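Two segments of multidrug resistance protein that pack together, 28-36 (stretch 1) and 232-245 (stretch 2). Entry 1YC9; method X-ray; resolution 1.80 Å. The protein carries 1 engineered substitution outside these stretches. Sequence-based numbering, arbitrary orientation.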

ATOM      1  N   GLN A  28     -21.386 -14.348 -17.120  1.00 28.95           N
ATOM      2  CA  GLN A  28     -22.081 -15.253 -18.031  1.00 30.06           C
ATOM      3  C   GLN A  28     -22.660 -14.542 -19.236  1.00 30.79           C
ATOM      4  O   GLN A  28     -22.863 -15.175 -20.267  1.00 31.36           O
ATOM      5  CB  GLN A  28     -23.158 -16.083 -17.289  1.00 30.85           C
ATOM      6  CG  GLN A  28     -22.587 -17.102 -16.327  1.00 32.52           C
ATOM      7  CD  GLN A  28     -23.657 -17.778 -15.478  1.00 34.51           C
ATOM      8  OE1 GLN A  28     -24.815 -17.353 -15.462  1.00 37.97           O
ATOM      9  NE2 GLN A  28     -23.266 -18.775 -14.756  1.00 34.16           N
ATOM     10  N   ARG A  29     -22.926 -13.246 -19.124  1.00 31.51           N
ATOM     11  CA  ARG A  29     -23.486 -12.534 -20.244  1.00 32.91           C
ATOM     12  C   ARG A  29     -22.561 -12.486 -21.451  1.00 32.10           C
ATOM     13  O   ARG A  29     -23.034 -12.267 -22.556  1.00 30.40           O
ATOM     14  CB  ARG A  29     -24.056 -11.169 -19.828  1.00 34.37           C
ATOM     15  CG  ARG A  29     -23.213  -9.940 -20.056  1.00 40.75           C
ATOM     16  CD  ARG A  29     -23.990  -8.637 -19.751  1.00 46.55           C
ATOM     17  NE  ARG A  29     -24.335  -7.832 -20.934  1.00 50.78           N
ATOM     18  CZ  ARG A  29     -25.576  -7.478 -21.309  1.00 54.05           C
ATOM     19  NH1 ARG A  29     -25.745  -6.728 -22.396  1.00 55.43           N
ATOM     20  NH2 ARG A  29     -26.656  -7.867 -20.630  1.00 55.39           N
ATOM     21  N   TYR A  30     -21.255 -12.759 -21.275  1.00 30.58           N
ATOM     22  CA  TYR A  30     -20.318 -12.755 -22.400  1.00 30.31           C
ATOM     23  C   TYR A  30     -20.271 -14.067 -23.200  1.00 31.02           C
ATOM     24  O   TYR A  30     -19.581 -14.158 -24.205  1.00 30.83           O
ATOM     25  CB  TYR A  30     -18.896 -12.307 -21.941  1.00 29.05           C
ATOM     26  CG  TYR A  30     -18.948 -11.021 -21.191  1.00 28.12           C
ATOM     27  CD1 TYR A  30     -19.325  -9.850 -21.828  1.00 28.58           C
ATOM     28  CD2 TYR A  30     -18.697 -10.970 -19.818  1.00 28.04           C
ATOM     29  CE1 TYR A  30     -19.435  -8.667 -21.145  1.00 29.23           C
ATOM     30  CE2 TYR A  30     -18.793  -9.738 -19.113  1.00 29.12           C
ATOM     31  CZ  TYR A  30     -19.125  -8.613 -19.781  1.00 29.37           C
ATOM     32  OH  TYR A  30     -19.259  -7.413 -19.110  1.00 28.84           O
ATOM     33  N   GLN A  31     -20.942 -15.104 -22.699  1.00 32.13           N
ATOM     34  CA  GLN A  31     -21.224 -16.304 -23.482  1.00 33.50           C
ATOM     35  C   GLN A  31     -19.941 -17.045 -23.798  1.00 32.39           C
ATOM     36  O   GLN A  31     -19.799 -17.663 -24.861  1.00 32.76           O
ATOM     37  CB  GLN A  31     -22.019 -15.939 -24.758  1.00 33.61           C
ATOM     38  CG  GLN A  31     -23.447 -15.455 -24.452  1.00 38.82           C
ATOM     39  CD  GLN A  31     -24.247 -15.087 -25.721  1.00 42.94           C
ATOM     40  OE1 GLN A  31     -24.588 -15.958 -26.500  1.00 48.84           O
ATOM     41  NE2 GLN A  31     -24.530 -13.812 -25.914  1.00 45.97           N
ATOM     42  N   ASP A  32     -18.988 -16.947 -22.879  1.00 30.82           N
ATOM     43  CA  ASP A  32     -17.700 -17.601 -23.010  1.00 29.80           C
ATOM     44  C   ASP A  32     -17.479 -18.584 -21.874  1.00 30.08           C
ATOM     45  O   ASP A  32     -17.154 -18.221 -20.724  1.00 28.35           O
ATOM     46  CB  ASP A  32     -16.585 -16.562 -23.091  1.00 29.10           C
ATOM     47  CG  ASP A  32     -15.256 -17.176 -23.331  1.00 28.05           C
ATOM     48  OD1 ASP A  32     -14.390 -16.462 -23.888  1.00 26.02           O
ATOM     49  OD2 ASP A  32     -14.957 -18.360 -23.027  1.00 28.69           O
ATOM     50  N   ALA A  33     -17.674 -19.873 -22.160  1.00 29.23           N
ATOM     51  CA  ALA A  33     -17.600 -20.838 -21.087  1.00 29.47           C
ATOM     52  C   ALA A  33     -16.253 -21.090 -20.412  1.00 29.04           C
ATOM     53  O   ALA A  33     -16.203 -21.342 -19.227  1.00 28.10           O
ATOM     54  CB  ALA A  33     -18.053 -22.234 -21.647  1.00 30.33           C
ATOM     55  N   GLN A  34     -15.154 -20.976 -21.134  1.00 29.50           N
ATOM     56  CA  GLN A  34     -13.894 -20.477 -20.623  1.00 29.16           C
ATOM     57  C   GLN A  34     -13.839 -19.445 -19.520  1.00 28.14           C
ATOM     58  O   GLN A  34     -13.289 -19.747 -18.448  1.00 29.11           O
ATOM     59  CB  GLN A  34     -12.849 -20.231 -21.705  1.00 29.23           C
ATOM     60  CG  GLN A  34     -11.426 -20.434 -21.122  1.00 29.42           C
ATOM     61  CD  GLN A  34     -10.342 -20.248 -22.113  1.00 26.92           C
ATOM     62  OE1 GLN A  34     -10.304 -19.243 -22.852  1.00 32.44           O
ATOM     63  NE2 GLN A  34      -9.408 -21.169 -22.099  1.00 26.63           N
ATOM     64  N   LEU A  35     -14.370 -18.272 -19.783  1.00 27.75           N
ATOM     65  CA  LEU A  35     -14.384 -17.232 -18.766  1.00 27.38           C
ATOM     66  C   LEU A  35     -15.181 -17.705 -17.575  1.00 27.71           C
ATOM     67  O   LEU A  35     -14.751 -17.616 -16.429  1.00 25.85           O
ATOM     68  CB  LEU A  35     -14.982 -15.964 -19.337  1.00 27.29           C
ATOM     69  CG  LEU A  35     -15.082 -14.790 -18.346  1.00 28.39           C
ATOM     70  CD1 LEU A  35     -13.709 -14.530 -17.726  1.00 29.18           C
ATOM     71  CD2 LEU A  35     -15.603 -13.565 -19.050  1.00 27.93           C
ATOM     72  N   ASN A  36     -16.373 -18.226 -17.851  1.00 27.76           N
ATOM     73  CA  ASN A  36     -17.224 -18.788 -16.807  1.00 28.76           C
ATOM     74  C   ASN A  36     -16.501 -19.765 -15.922  1.00 28.34           C
ATOM     75  O   ASN A  36     -16.628 -19.700 -14.717  1.00 28.15           O
ATOM     76  CB  ASN A  36     -18.422 -19.521 -17.426  1.00 29.64           C
ATOM     77  CG  ASN A  36     -19.362 -18.595 -18.108  1.00 29.50           C
ATOM     78  OD1 ASN A  36     -19.213 -17.377 -18.052  1.00 28.19           O
ATOM     79  ND2 ASN A  36     -20.372 -19.170 -18.764  1.00 32.92           N
ATOM     80  N   ALA A 232      -1.808 -23.908 -19.368  1.00 31.69           N
ATOM     81  CA  ALA A 232      -1.578 -24.732 -20.567  1.00 32.88           C
ATOM     82  C   ALA A 232      -2.844 -25.092 -21.267  1.00 33.37           C
ATOM     83  O   ALA A 232      -2.831 -25.437 -22.450  1.00 34.25           O
ATOM     84  CB  ALA A 232      -0.827 -26.027 -20.192  1.00 33.02           C
ATOM     85  N   SER A 233      -3.949 -25.024 -20.551  1.00 33.14           N
ATOM     86  CA  SER A 233      -5.230 -25.348 -21.131  1.00 33.91           C
ATOM     87  C   SER A 233      -6.039 -24.083 -21.398  1.00 32.68           C
ATOM     88  O   SER A 233      -7.193 -24.155 -21.751  1.00 32.99           O
ATOM     89  CB  SER A 233      -5.974 -26.336 -20.238  1.00 34.81           C
ATOM     90  OG  SER A 233      -6.318 -25.750 -19.002  1.00 39.01           O
ATOM     91  N   ILE A 234      -5.448 -22.908 -21.243  1.00 31.13           N
ATOM     92  CA  ILE A 234      -6.174 -21.696 -21.602  1.00 30.45           C
ATOM     93  C   ILE A 234      -6.043 -21.413 -23.088  1.00 31.61           C
ATOM     94  O   ILE A 234      -4.938 -21.336 -23.606  1.00 32.31           O
ATOM     95  CB  ILE A 234      -5.712 -20.458 -20.795  1.00 29.73           C
ATOM     96  CG1 ILE A 234      -5.912 -20.709 -19.307  1.00 29.35           C
ATOM     97  CG2 ILE A 234      -6.495 -19.240 -21.276  1.00 27.99           C
ATOM     98  CD1 ILE A 234      -5.385 -19.558 -18.375  1.00 28.41           C
ATOM     99  N   GLU A 235      -7.181 -21.235 -23.750  1.00 32.41           N
ATOM    100  CA  GLU A 235      -7.242 -20.998 -25.194  1.00 33.26           C
ATOM    101  C   GLU A 235      -7.751 -19.594 -25.506  1.00 33.13           C
ATOM    102  O   GLU A 235      -8.106 -18.818 -24.611  1.00 32.99           O
ATOM    103  CB  GLU A 235      -8.122 -22.083 -25.814  1.00 34.09           C
ATOM    104  N   GLU A 236      -7.738 -19.256 -26.790  1.00 32.51           N
ATOM    105  CA  GLU A 236      -8.326 -18.038 -27.309  1.00 31.23           C
ATOM    106  C   GLU A 236      -9.742 -17.751 -26.802  1.00 30.94           C
ATOM    107  O   GLU A 236     -10.656 -18.599 -26.936  1.00 30.28           O
ATOM    108  CB  GLU A 236      -8.343 -18.073 -28.846  1.00 31.91           C
ATOM    109  CG  GLU A 236      -8.702 -16.743 -29.456  1.00 34.12           C
ATOM    110  CD  GLU A 236      -8.656 -16.704 -30.973  1.00 37.74           C
ATOM    111  OE1 GLU A 236      -8.638 -17.763 -31.617  1.00 44.35           O
ATOM    112  OE2 GLU A 236      -8.682 -15.580 -31.505  1.00 42.19           O
ATOM    113  N   PRO A 237      -9.953 -16.561 -26.233  1.00 29.35           N
ATOM    114  CA  PRO A 237     -11.298 -16.145 -25.812  1.00 29.79           C
ATOM    115  C   PRO A 237     -12.276 -16.009 -26.966  1.00 30.50           C
ATOM    116  O   PRO A 237     -11.868 -15.732 -28.102  1.00 30.08           O
ATOM    117  CB  PRO A 237     -11.069 -14.762 -25.200  1.00 29.43           C
ATOM    118  CG  PRO A 237      -9.618 -14.787 -24.767  1.00 28.00           C
ATOM    119  CD  PRO A 237      -8.947 -15.531 -25.881  1.00 30.11           C
ATOM    120  N   HIS A 238     -13.549 -16.147 -26.649  1.00 31.14           N
ATOM    121  CA  HIS A 238     -14.625 -15.951 -27.624  1.00 33.02           C
ATOM    122  C   HIS A 238     -15.712 -15.235 -26.863  1.00 32.33           C
ATOM    123  O   HIS A 238     -16.644 -15.851 -26.380  1.00 32.27           O
ATOM    124  CB  HIS A 238     -15.106 -17.312 -28.189  1.00 33.44           C
ATOM    125  CG  HIS A 238     -14.006 -18.111 -28.825  1.00 38.32           C
ATOM    126  ND1 HIS A 238     -13.439 -17.771 -30.040  1.00 43.40           N
ATOM    127  CD2 HIS A 238     -13.342 -19.214 -28.399  1.00 40.40           C
ATOM    128  CE1 HIS A 238     -12.498 -18.650 -30.349  1.00 42.57           C
ATOM    129  NE2 HIS A 238     -12.408 -19.525 -29.362  1.00 43.02           N
ATOM    130  N   ILE A 239     -15.542 -13.926 -26.727  1.00 32.36           N
ATOM    131  CA  ILE A 239     -16.426 -13.062 -25.975  1.00 32.56           C
ATOM    132  C   ILE A 239     -17.529 -12.517 -26.878  1.00 33.40           C
ATOM    133  O   ILE A 239     -17.255 -12.008 -27.963  1.00 33.78           O
ATOM    134  CB  ILE A 239     -15.576 -11.869 -25.381  1.00 32.24           C
ATOM    135  CG1 ILE A 239     -14.651 -12.374 -24.270  1.00 31.28           C
ATOM    136  CG2 ILE A 239     -16.451 -10.667 -24.919  1.00 31.63           C
ATOM    137  CD1 ILE A 239     -15.345 -12.739 -23.008  1.00 32.12           C
ATOM    138  N   THR A 240     -18.768 -12.591 -26.403  1.00 34.61           N
ATOM    139  CA  THR A 240     -19.891 -11.952 -27.064  1.00 36.08           C
ATOM    140  C   THR A 240     -20.268 -10.730 -26.272  1.00 36.99           C
ATOM    141  O   THR A 240     -20.621 -10.821 -25.112  1.00 37.03           O
ATOM    142  CB  THR A 240     -21.101 -12.927 -27.188  1.00 36.25           C
ATOM    143  OG1 THR A 240     -20.742 -14.001 -28.059  1.00 36.09           O
ATOM    144  CG2 THR A 240     -22.279 -12.257 -27.849  1.00 37.16           C
ATOM    145  N   LEU A 241     -20.160  -9.585 -26.914  1.00 39.16           N
ATOM    146  CA  LEU A 241     -20.493  -8.314 -26.320  1.00 41.97           C
ATOM    147  C   LEU A 241     -21.841  -7.876 -26.828  1.00 44.41           C
ATOM    148  O   LEU A 241     -22.011  -7.713 -28.028  1.00 45.73           O
ATOM    149  CB  LEU A 241     -19.436  -7.297 -26.738  1.00 42.00           C
ATOM    150  CG  LEU A 241     -18.863  -6.322 -25.727  1.00 43.80           C
ATOM    151  CD1 LEU A 241     -18.518  -7.062 -24.433  1.00 44.89           C
ATOM    152  CD2 LEU A 241     -17.654  -5.659 -26.329  1.00 42.72           C
ATOM    153  N   THR A 242     -22.782  -7.671 -25.915  1.00 47.49           N
ATOM    154  CA  THR A 242     -24.114  -7.131 -26.195  1.00 49.73           C
ATOM    155  C   THR A 242     -24.231  -5.751 -25.546  1.00 52.02           C
ATOM    156  O   THR A 242     -23.862  -5.607 -24.385  1.00 52.01           O
ATOM    157  CB  THR A 242     -25.176  -8.038 -25.538  1.00 49.52           C
ATOM    158  OG1 THR A 242     -25.121  -9.348 -26.106  1.00 49.85           O
ATOM    159  CG2 THR A 242     -26.590  -7.555 -25.832  1.00 49.89           C
ATOM    160  N   SER A 243     -24.753  -4.753 -26.268  1.00 54.31           N
ATOM    161  CA  SER A 243     -25.125  -3.464 -25.653  1.00 56.37           C
ATOM    162  C   SER A 243     -26.272  -3.663 -24.641  1.00 57.99           C
ATOM    163  O   SER A 243     -27.153  -4.518 -24.825  1.00 57.89           O
ATOM    164  CB  SER A 243     -25.523  -2.426 -26.706  1.00 56.52           C
ATOM    165  OG  SER A 243     -26.787  -2.754 -27.248  1.00 57.80           O
ATOM    166  N   ARG A 244     -26.250  -2.864 -23.578  1.00 59.83           N
ATOM    167  CA  ARG A 244     -26.977  -3.194 -22.347  1.00 61.37           C
ATOM    168  C   ARG A 244     -28.504  -3.016 -22.377  1.00 63.28           C
ATOM    169  O   ARG A 244     -29.231  -3.930 -21.963  1.00 64.11           O
ATOM    170  CB  ARG A 244     -26.412  -2.381 -21.183  1.00 61.00           C
ATOM    171  CG  ARG A 244     -25.019  -2.805 -20.776  1.00 59.42           C
ATOM    172  CD  ARG A 244     -24.942  -3.379 -19.372  1.00 56.67           C
ATOM    173  NE  ARG A 244     -23.868  -4.349 -19.263  1.00 53.48           N
ATOM    174  CZ  ARG A 244     -23.826  -5.334 -18.377  1.00 53.81           C
ATOM    175  NH1 ARG A 244     -22.801  -6.169 -18.386  1.00 51.70           N
ATOM    176  NH2 ARG A 244     -24.802  -5.516 -17.479  1.00 54.62           N
ATOM    177  N   TYR A 245     -28.950  -1.849 -22.858  1.00 65.03           N
ATOM    178  CA  TYR A 245     -30.336  -1.319 -22.727  1.00 66.54           C
ATOM    179  C   TYR A 245     -30.386  -0.258 -21.615  1.00 66.62           C
ATOM    180  O   TYR A 245     -31.119  -0.395 -20.632  1.00 67.22           O
ATOM    181  CB  TYR A 245     -31.431  -2.402 -22.508  1.00 67.16           C
ATOM    182  CG  TYR A 245     -32.091  -2.898 -23.792  1.00 69.57           C
ATOM    183  CD1 TYR A 245     -33.486  -2.945 -23.907  1.00 71.19           C
ATOM    184  CD2 TYR A 245     -31.316  -3.312 -24.894  1.00 71.41           C
ATOM    185  CE1 TYR A 245     -34.101  -3.386 -25.080  1.00 72.42           C
ATOM    186  CE2 TYR A 245     -31.920  -3.761 -26.071  1.00 72.62           C
ATOM    187  CZ  TYR A 245     -33.315  -3.796 -26.156  1.00 73.46           C
ATOM    188  OH  TYR A 245     -33.929  -4.236 -27.314  1.00 74.68           O
TER
HETATM  189  O   HOH W   1     -22.323  -6.472 -22.480  1.00 44.75           O
HETATM  190  O   HOH W   2     -22.589  -9.578 -23.658  1.00 52.09           O
HETATM  191  O   HOH W   3     -19.249 -16.030 -27.101  1.00 37.71           O

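This is a mainly polar contact in which an extended segment without regular secondary structure, stretch 2, is held along a 3-10 turn and the start of a helix by three direct hydrogen bonds, bridging waters and a small apolar cluster. The backbones come closest at Tyr30 and Thr240, whose CA atoms lie 4.8 Å apart. There Thr240 N donates to Tyr30 O at 2.8 Å with an N-H...O angle of 167°, and Tyr30 CA approaches Thr240 O at 3.3 Å in a CA-H...O contact, so both backbone polar groups of Thr240 face Tyr30.

Asp32 ties the helix start to stretch 2. Its OD1 accepts from His238 N at 2.9 Å and 167°, while OD2, as N-cap, takes a weak bond from Leu35 N at 3.3 Å. One carboxylate thus serves two backbone amides, one on each stretch.

Ile239 carries the apolar part: its CD1 lies 3.7 Å from Tyr30 CB and 4.1 Å from Leu35 CD2. Leu241 adds a contact of CD1 with Tyr30 CE1 at 3.8 Å, although its CA-to-CB bond points away.

At the far end, Arg29 NH1 donates to Thr242 O at 3.0 Å and 160°, with that acceptor near the guanidinium plane. The guanidinium of Arg29 lies flat on that of Arg244, centres 4.0 Å apart and planes at 28°. Arg29 NE and Arg244 NH1, 3.4 Å apart, are both donors and so form no hydrogen bond; the stack brings like charges together.

Water fills the gaps between backbone groups that do not meet directly. Water 2 links Arg29 O (2.9 Å) and Thr240 O (2.7 Å), two acceptors unable to bond each other, and accepts from Thr242 N at 3.0 Å. Water 3 similarly joins Gln31 O (2.8 Å) to His238 O (2.7 Å).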